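Local coordinates for protein putative glucoamylase (Bacteroides caccae ATCC 43185, PDB 4QT9) that is a putative glucoamylase with an alpha/alpha toroid fold and probably hydrolyses glycosidic bonds in alpha-glucan substrates, at residues A[272-277]-A[283-288]; A[346-351]-A[403-408]. All blocks are in the same frame, centred on the assembly; numbering follows the deposited sequence.

Interaction 1 (A[272-277]-A[283-288])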
loop_
_atom_site.group_PDB
_atom_site.type_symbol
_atom_site.label_atom_id
_atom_site.label_comp_id
_atom_site.label_asym_id
_atom_site.label_seq_id
_atom_site.Cartn_x
_atom_site.Cartn_y
_atom_site.Cartn_z
ATOM N N ASP A 272 3.297 2.084 -12.275
ATOM C CA ASP A 272 2.637 3.229 -12.893
ATOM C C ASP A 272 1.343 2.777 -13.639
ATOM O O ASP A 272 1.440 2.043 -14.631
ATOM C CB ASP A 272 3.641 3.918 -13.845
ATOM C CG ASP A 272 3.232 5.242 -14.457
ATOM O OD1 ASP A 272 2.056 5.645 -14.293
ATOM O OD2 ASP A 272 4.069 5.851 -15.160
ATOM N N PRO A 273 0.120 3.193 -13.196
ATOM C CA PRO A 273 -1.097 2.738 -13.916
ATOM C C PRO A 273 -1.329 3.456 -15.232
ATOM O O PRO A 273 -2.075 2.931 -16.072
ATOM C CB PRO A 273 -2.244 3.032 -12.943
ATOM C CG PRO A 273 -1.728 4.115 -12.042
ATOM C CD PRO A 273 -0.210 4.037 -12.029
ATOM N N VAL A 274 -0.717 4.644 -15.429
ATOM C CA VAL A 274 -0.956 5.447 -16.637
ATOM C C VAL A 274 -0.475 4.689 -17.914
ATOM O O VAL A 274 0.700 4.350 -18.050
ATOM C CB VAL A 274 -0.381 6.884 -16.546
ATOM C CG1 VAL A 274 -0.692 7.683 -17.825
ATOM C CG2 VAL A 274 -0.931 7.613 -15.305
ATOM N N GLY A 275 -1.428 4.378 -18.779
ATOM C CA GLY A 275 -1.176 3.655 -20.021
ATOM C C GLY A 275 -0.878 2.178 -19.849
ATOM O O GLY A 275 -0.520 1.518 -20.818
ATOM N N LEU A 276 -1.038 1.639 -18.627
ATOM C CA LEU A 276 -0.775 0.234 -18.327
ATOM C C LEU A 276 -1.937 -0.626 -18.806
ATOM O O LEU A 276 -3.093 -0.366 -18.483
ATOM C CB LEU A 276 -0.496 0.010 -16.826
ATOM C CG LEU A 276 -0.013 -1.405 -16.400
ATOM C CD1 LEU A 276 1.425 -1.643 -16.818
ATOM C CD2 LEU A 276 -0.137 -1.611 -14.857
ATOM N N LYS A 277 -1.609 -1.663 -19.576
ATOM C CA LYS A 277 -2.593 -2.594 -20.099
ATOM C C LYS A 277 -2.008 -3.988 -20.195
ATOM O O LYS A 277 -0.789 -4.153 -20.261
ATOM C CB LYS A 277 -3.116 -2.136 -21.475
ATOM C CG LYS A 277 -2.130 -2.288 -22.628
ATOM C CD LYS A 277 -2.497 -1.447 -23.851
ATOM C CE LYS A 277 -1.967 -0.030 -23.769
ATOM N NZ LYS A 277 -0.480 0.013 -23.709
ATOM N N SER A 283 -6.934 -0.866 -19.846
ATOM C CA SER A 283 -6.373 0.284 -19.116
ATOM C C SER A 283 -6.589 0.146 -17.608
ATOM O O SER A 283 -7.711 0.349 -17.122
ATOM C CB SER A 283 -6.994 1.604 -19.598
ATOM O OG SER A 283 -6.522 2.708 -18.832
ATOM N N TYR A 284 -5.508 -0.150 -16.862
ATOM C CA TYR A 284 -5.566 -0.237 -15.397
ATOM C C TYR A 284 -5.869 1.155 -14.810
ATOM O O TYR A 284 -6.611 1.259 -13.821
ATOM C CB TYR A 284 -4.284 -0.880 -14.829
ATOM C CG TYR A 284 -4.325 -2.387 -15.002
ATOM C CD1 TYR A 284 -5.085 -3.184 -14.149
ATOM C CD2 TYR A 284 -3.707 -3.002 -16.085
ATOM C CE1 TYR A 284 -5.186 -4.561 -14.339
ATOM C CE2 TYR A 284 -3.792 -4.382 -16.281
ATOM C CZ TYR A 284 -4.522 -5.159 -15.394
ATOM O OH TYR A 284 -4.650 -6.519 -15.582
ATOM N N PHE A 285 -5.428 2.232 -15.505
ATOM C CA PHE A 285 -5.743 3.602 -15.064
ATOM C C PHE A 285 -7.270 3.862 -15.034
ATOM O O PHE A 285 -7.786 4.391 -14.043
ATOM C CB PHE A 285 -5.067 4.659 -15.972
ATOM C CG PHE A 285 -5.313 6.073 -15.493
ATOM C CD1 PHE A 285 -4.525 6.630 -14.492
ATOM C CD2 PHE A 285 -6.383 6.818 -15.987
ATOM C CE1 PHE A 285 -4.774 7.926 -14.024
ATOM C CE2 PHE A 285 -6.642 8.101 -15.507
ATOM C CZ PHE A 285 -5.827 8.654 -14.539
ATOM N N HIS A 286 -7.966 3.517 -16.141
ATOM C CA HIS A 286 -9.397 3.755 -16.246
ATOM C C HIS A 286 -10.183 2.808 -15.344
ATOM O O HIS A 286 -11.183 3.232 -14.795
ATOM C CB HIS A 286 -9.857 3.696 -17.703
ATOM C CG HIS A 286 -9.372 4.876 -18.486
ATOM N ND1 HIS A 286 -8.285 4.782 -19.328
ATOM C CD2 HIS A 286 -9.786 6.163 -18.450
ATOM C CE1 HIS A 286 -8.105 5.995 -19.820
ATOM N NE2 HIS A 286 -8.987 6.859 -19.323
ATOM N N GLU A 287 -9.693 1.585 -15.098
ATOM C CA GLU A 287 -10.371 0.658 -14.184
ATOM C C GLU A 287 -10.363 1.207 -12.756
ATOM O O GLU A 287 -11.407 1.256 -12.108
ATOM C CB GLU A 287 -9.730 -0.757 -14.227
ATOM C CG GLU A 287 -10.438 -1.783 -13.345
ATOM C CD GLU A 287 -11.894 -2.109 -13.659
ATOM O OE1 GLU A 287 -12.396 -1.722 -14.740
ATOM O OE2 GLU A 287 -12.518 -2.812 -12.834
HETATM N N MSE A 288 -9.205 1.675 -12.307
HETATM C CA MSE A 288 -8.990 2.213 -10.958
HETATM C C MSE A 288 -9.640 3.579 -10.777
HETATM O O MSE A 288 -10.091 3.892 -9.666
HETATM C CB MSE A 288 -7.495 2.248 -10.612
HETATM C CG MSE A 288 -6.848 0.849 -10.559
HETATM SE SE MSE A 288 -7.992 -0.632 -9.834
HETATM C CE MSE A 288 -7.480 -2.027 -11.200
HETATM O O HOH W 1 -4.088 5.160 -19.136
#

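Interaction 2 (A[346-351]-A[403-408])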
loop_
_atom_site.group_PDB
_atom_site.type_symbol
_atom_site.label_atom_id
_atom_site.label_comp_id
_atom_site.label_asym_id
_atom_site.label_seq_id
_atom_site.Cartn_x
_atom_site.Cartn_y
_atom_site.Cartn_z
ATOM N N SER A 346 -5.573 9.138 -1.552
ATOM C CA SER A 346 -4.622 8.305 -2.298
ATOM C C SER A 346 -5.139 8.000 -3.735
ATOM O O SER A 346 -4.475 7.303 -4.485
ATOM C CB SER A 346 -4.294 7.019 -1.539
ATOM O OG SER A 346 -3.901 7.309 -0.204
ATOM N N SER A 347 -6.295 8.540 -4.106
ATOM C CA SER A 347 -6.836 8.411 -5.446
ATOM C C SER A 347 -6.634 9.709 -6.240
ATOM O O SER A 347 -7.171 9.832 -7.333
ATOM C CB SER A 347 -8.307 7.992 -5.405
ATOM O OG SER A 347 -8.343 6.575 -5.519
ATOM N N ILE A 348 -5.828 10.652 -5.700
ATOM C CA ILE A 348 -5.497 11.946 -6.333
ATOM C C ILE A 348 -4.929 11.738 -7.760
ATOM O O ILE A 348 -5.209 12.541 -8.648
ATOM C CB ILE A 348 -4.536 12.798 -5.450
ATOM C CG1 ILE A 348 -4.364 14.235 -6.008
ATOM C CG2 ILE A 348 -3.174 12.092 -5.203
ATOM C CD1 ILE A 348 -3.805 15.266 -5.005
ATOM N N VAL A 349 -4.164 10.657 -7.982
ATOM C CA VAL A 349 -3.562 10.329 -9.297
ATOM C C VAL A 349 -4.656 9.988 -10.356
ATOM O O VAL A 349 -4.421 10.172 -11.552
ATOM C CB VAL A 349 -2.522 9.182 -9.194
ATOM C CG1 VAL A 349 -1.336 9.592 -8.326
ATOM C CG2 VAL A 349 -3.157 7.874 -8.689
ATOM N N TYR A 350 -5.834 9.507 -9.906
ATOM C CA TYR A 350 -6.972 9.126 -10.760
ATOM C C TYR A 350 -8.021 10.226 -10.913
ATOM O O TYR A 350 -8.526 10.426 -12.025
ATOM C CB TYR A 350 -7.689 7.886 -10.194
ATOM C CG TYR A 350 -6.782 6.705 -9.995
ATOM C CD1 TYR A 350 -6.111 6.133 -11.070
ATOM C CD2 TYR A 350 -6.598 6.148 -8.731
ATOM C CE1 TYR A 350 -5.239 5.063 -10.890
ATOM C CE2 TYR A 350 -5.739 5.065 -8.540
ATOM C CZ TYR A 350 -5.064 4.525 -9.627
ATOM O OH TYR A 350 -4.253 3.435 -9.477
ATOM N N THR A 351 -8.416 10.856 -9.784
ATOM C CA THR A 351 -9.450 11.905 -9.726
ATOM C C THR A 351 -8.850 13.148 -9.038
ATOM O O THR A 351 -9.156 13.409 -7.869
ATOM C CB THR A 351 -10.705 11.362 -9.009
ATOM O OG1 THR A 351 -10.313 10.907 -7.710
ATOM C CG2 THR A 351 -11.371 10.216 -9.778
ATOM N N GLU A 403 2.944 12.547 -4.107
ATOM C CA GLU A 403 4.230 12.656 -4.795
ATOM C C GLU A 403 4.104 12.225 -6.265
ATOM O O GLU A 403 4.537 12.968 -7.154
ATOM C CB GLU A 403 5.332 11.848 -4.095
ATOM C CG GLU A 403 6.714 12.194 -4.630
ATOM C CD GLU A 403 7.087 13.659 -4.459
ATOM O OE1 GLU A 403 6.935 14.186 -3.333
ATOM O OE2 GLU A 403 7.473 14.295 -5.466
ATOM N N ASN A 404 3.484 11.063 -6.523
ATOM C CA ASN A 404 3.317 10.561 -7.896
ATOM C C ASN A 404 2.482 11.507 -8.734
ATOM O O ASN A 404 2.787 11.687 -9.906
ATOM C CB ASN A 404 2.736 9.143 -7.948
ATOM C CG ASN A 404 3.736 8.066 -7.633
ATOM O OD1 ASN A 404 4.926 8.213 -7.876
ATOM N ND2 ASN A 404 3.278 6.966 -7.060
ATOM N N TYR A 405 1.457 12.119 -8.137
ATOM C CA TYR A 405 0.603 13.095 -8.811
ATOM C C TYR A 405 1.389 14.363 -9.161
ATOM O O TYR A 405 1.208 14.905 -10.249
ATOM C CB TYR A 405 -0.618 13.463 -7.928
ATOM C CG TYR A 405 -1.378 14.676 -8.434
ATOM C CD1 TYR A 405 -2.095 14.627 -9.630
ATOM C CD2 TYR A 405 -1.359 15.882 -7.731
ATOM C CE1 TYR A 405 -2.770 15.744 -10.113
ATOM C CE2 TYR A 405 -2.036 17.004 -8.204
ATOM C CZ TYR A 405 -2.754 16.924 -9.385
ATOM O OH TYR A 405 -3.396 18.037 -9.863
ATOM N N ARG A 406 2.236 14.836 -8.235
ATOM C CA ARG A 406 3.009 16.066 -8.405
ATOM C C ARG A 406 4.230 15.906 -9.320
ATOM O O ARG A 406 4.471 16.803 -10.127
ATOM C CB ARG A 406 3.454 16.617 -7.053
ATOM C CG ARG A 406 2.303 17.155 -6.223
ATOM C CD ARG A 406 2.804 17.609 -4.882
ATOM N NE ARG A 406 3.003 19.053 -4.847
ATOM C CZ ARG A 406 3.662 19.689 -3.888
ATOM N NH1 ARG A 406 4.222 19.009 -2.891
ATOM N NH2 ARG A 406 3.782 21.007 -3.921
ATOM N N THR A 407 5.026 14.812 -9.180
ATOM C CA THR A 407 6.253 14.656 -9.976
ATOM C C THR A 407 6.411 13.287 -10.671
ATOM O O THR A 407 7.299 13.152 -11.519
ATOM C CB THR A 407 7.518 14.882 -9.097
ATOM O OG1 THR A 407 7.655 13.813 -8.159
ATOM C CG2 THR A 407 7.520 16.216 -8.363
ATOM N N GLY A 408 5.618 12.292 -10.268
ATOM C CA GLY A 408 5.718 10.916 -10.744
ATOM C C GLY A 408 6.966 10.212 -10.234
ATOM O O GLY A 408 7.361 9.196 -10.799
#

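Interaction 1 (A[272-277]-A[283-288])
Leu276 O receives two donors from the start of helix 284-301. Tyr284 N gives it a hydrogen bond of 2.9 Å, with an N-H...O angle of 168°. Ser283 CA adds a CA-H...O contact to Leu276 O at 3.4 Å. The same oxygen lies near the plane of the Tyr284 ring, at its edge. Leu276 also meets this ring through CG and the CD2 methyl, each 4.0 Å from Tyr284 CD2. Tyr284 OH is hydrogen-bonded to Asp278 OD1, in the short connection between the two segments.

Phe285 carries the other half of the contact. Its CB sits 3.5 Å from Pro273 O. Its CG is anti to the backbone N (chi1 -177°), and this lays the ring alongside Val274, both side chains pointing the same way. Val274 CG2 lies 3.8 Å from Phe285 CD1.

Each segment also has its own polar support. Pro273 to Leu276 form a type II beta turn, closed by Leu276 N to Pro273 O at 3.0 Å. Asp272 OD1 accepts from Val274 N, an Asx turn. Ser283 is the N-cap of the helix, and its OG accepts from His286 N at 3.2 Å. The helix start is therefore fixed twice, by the serine cap and by the Leu276 carbonyl. The Phe285 and Tyr284 rings pack against a turn held in shape by its closing bond and the Asx turn.

Interaction 2 (A[346-351]-A[403-408])
The backbones come nearest at Val349 and Tyr405, whose CA atoms are 5.0 Å apart, where a loop with helical phi/psi at 348-350 passes the last turn of helix 392-406. The contact is apolar and centres on Tyr405. Its CG points away from the backbone N (chi1 168°), and the ring stands next to Ile348, the two side chains crossing at about a right angle. Ile348 has two conformers. In one of them CG1 lies over a face of the ring, offset toward the rim and 4.0 Å from the Tyr405 centroid. This CH-pi contact is tentative, since it belongs to one of the two modelled conformers. In that conformer CD1 meets the CD2 side of the ring.

Val349 approaches the base of the tyrosine instead. Its CG1 is 3.8 Å from Tyr405 N and 4.0 Å from Tyr405 CB. The same methyl touches Asn404 CB, while the amide of Asn404 turns to Leu269 O. Within the loop, Ser347 O accepts from both Tyr350 N and Thr351 N.

This is loop-to-helix packing inside the alpha/alpha toroid. The loop joins helix 341-345 to helix 352-364. Around it, Val349 also packs on Met401 of helix 392-406 and on Trp411 of helix 409-415, and Thr351 lies against helix 284-301.

How the interactions relate
Along the chain the two interactions are in series; they neither nest nor cross. Interaction 1 closes a five-residue loop, which turns the chain so that the start of helix 284-301 comes back against the turn and strand 276-277. Strand 276-277 also pairs antiparallel with 430-431, near the C-terminal end of the model. Interaction 2 closes a longer excursion of 51 residues, from the loop at 346-351 to the end of helix 392-406. The two contacts meet directly: Phe285 CE1 packs 3.4 Å from Val349 O, and Tyr350 lies against Pro273, Phe285 and Met288. Trp411 of helix 409-415 touches both Pro273 and Val349. Together they tie helix 284-301 to helices 392-406 and 409-415.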